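Local coordinates for sulfur carrier protein ThiS adenylyltransferase (Escherichia coli, PDB 1ZUD), which catalyses the ATP-dependent adenylation of the C-terminal glycine of the sulfur carrier protein ThiS, a step in thiamine biosynthesis, at residues A205-L209 and S210-T214. Sequence-based numbering, arbitrary orientation. Where two conformers were deposited one is given.
Sequences AIKLL and SGIET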
# COMPACT_ATOMS: atom_id res chain seq x y z
N ALA C 205 -7.93 -8.04 -6.47
CA ALA C 205 -8.17 -8.97 -7.57
C ALA C 205 -7.98 -10.41 -7.17
O ALA C 205 -8.76 -11.30 -7.54
CB ALA C 205 -7.26 -8.65 -8.80
N ILE C 206 -6.95 -10.66 -6.40
CA ILE C 206 -6.67 -12.00 -5.95
C ILE C 206 -7.76 -12.49 -5.03
O ILE C 206 -8.16 -13.64 -5.12
CB ILE C 206 -5.30 -12.04 -5.22
CG1 ILE C 206 -4.21 -11.74 -6.27
CG2 ILE C 206 -5.05 -13.40 -4.58
CD1 ILE C 206 -2.87 -11.33 -5.68
N LYS C 207 -8.22 -11.62 -4.15
CA LYS C 207 -9.31 -12.00 -3.24
C LYS C 207 -10.59 -12.29 -4.02
O LYS C 207 -11.29 -13.30 -3.74
CB LYS C 207 -9.56 -10.90 -2.18
CG LYS C 207 -8.43 -10.80 -1.14
CD LYS C 207 -8.76 -9.82 -0.00
CE LYS C 207 -8.93 -8.40 -0.56
NZ LYS C 207 -9.27 -7.46 0.54
N LEU C 208 -10.89 -11.43 -5.00
CA LEU C 208 -12.10 -11.64 -5.76
C LEU C 208 -12.03 -12.92 -6.58
O LEU C 208 -12.99 -13.70 -6.60
CB LEU C 208 -12.37 -10.47 -6.70
CG LEU C 208 -13.37 -10.83 -7.80
CD1 LEU C 208 -14.80 -10.76 -7.26
CD2 LEU C 208 -13.20 -9.88 -8.93
N LEU C 209 -10.90 -13.15 -7.26
CA LEU C 209 -10.76 -14.33 -8.08
C LEU C 209 -10.64 -15.62 -7.27
O LEU C 209 -11.05 -16.68 -7.73
CB LEU C 209 -9.57 -14.19 -9.02
CG LEU C 209 -9.69 -12.99 -10.00
CD1 LEU C 209 -8.33 -12.75 -10.67
CD2 LEU C 209 -10.76 -13.25 -11.01
N SER C 210 -10.09 -15.56 -6.07
CA SER C 210 -9.95 -16.83 -5.36
C SER C 210 -11.17 -17.08 -4.47
O SER C 210 -11.29 -18.11 -3.86
CB SER C 210 -8.66 -16.84 -4.54
OG SER C 210 -8.69 -15.81 -3.58
N GLY C 211 -12.09 -16.13 -4.40
CA GLY C 211 -13.27 -16.34 -3.60
C GLY C 211 -13.12 -16.05 -2.13
O GLY C 211 -13.79 -16.67 -1.33
N ILE C 212 -12.26 -15.11 -1.75
CA ILE C 212 -12.05 -14.77 -0.37
C ILE C 212 -13.04 -13.68 0.02
O ILE C 212 -13.11 -12.64 -0.60
CB ILE C 212 -10.61 -14.30 -0.15
CG1 ILE C 212 -9.68 -15.52 -0.30
CG2 ILE C 212 -10.41 -13.69 1.22
CD1 ILE C 212 -8.28 -15.17 -0.50
N GLU C 213 -13.82 -13.94 1.06
CA GLU C 213 -14.81 -12.99 1.52
C GLU C 213 -14.12 -11.71 1.99
O GLU C 213 -13.31 -11.70 2.92
CB GLU C 213 -15.63 -13.58 2.67
CG GLU C 213 -16.91 -12.79 3.00
CD GLU C 213 -17.53 -13.18 4.35
OE1 GLU C 213 -17.26 -12.49 5.36
OE2 GLU C 213 -18.26 -14.19 4.40
N THR C 214 -14.49 -10.61 1.36
CA THR C 214 -13.85 -9.35 1.71
C THR C 214 -14.81 -8.23 1.35
O THR C 214 -15.68 -8.43 0.53
CB THR C 214 -12.52 -9.19 0.91
OG1 THR C 214 -11.83 -8.03 1.37
CG2 THR C 214 -12.80 -9.04 -0.61
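A Schellman motif ends helix 191-210, and the chain then doubles back so that Thr214 meets the side chain of Lys207 one turn before the helix end. The signature bond runs from Ile212 N to Lys207 O (2.9 Å, N-H...O angle 159°), while its companion, Gly211 N to Leu208 O, is weak at 3.4 Å. Gly211 makes the reversal with a positive phi; any side chain there would be jammed against the carbonyl oxygen of Ser210, so glycine suits the place. Beyond it, Ile212 points its CB back at the last turn, 4.1 Å from Lys207 CB, while its side chain also packs on Ile18.

Ser210 closes the last turn with its backbone N bonded to Ile206 O at 2.9 Å. Serine suits the place: in one of its two conformers its short side chain (chi1 61°) folds OG back to Ile206 O (2.7 Å), hydroxyl and amide approaching this carbonyl from opposite faces of its plane.

Lys207 runs outward and back toward the start of the helix, bending at chi3 (-63°), which brings NZ to Thr214 OG1 at 2.8 Å. The two side chains cross at about a right angle, and Thr214 CG2 rests 3.9 Å from Lys207 CE, so threonine supplies both an acceptor and a methyl. The ammonium also forms a salt bridge with Glu204 and a hydrogen bond to Gly224 O of the second subunit, whose Lys225 O accepts from Thr214 OG1. A methionine in place of Lys207 would probably leave Glu204 without its counter-charge and Thr214 OG1 and the partner's Gly224 carbonyl without their donor. Shared among a carboxylate, a hydroxyl and a carbonyl, the buried ammonium is likely to be well compensated, and the same bonds tie the helix end to the dimer interface.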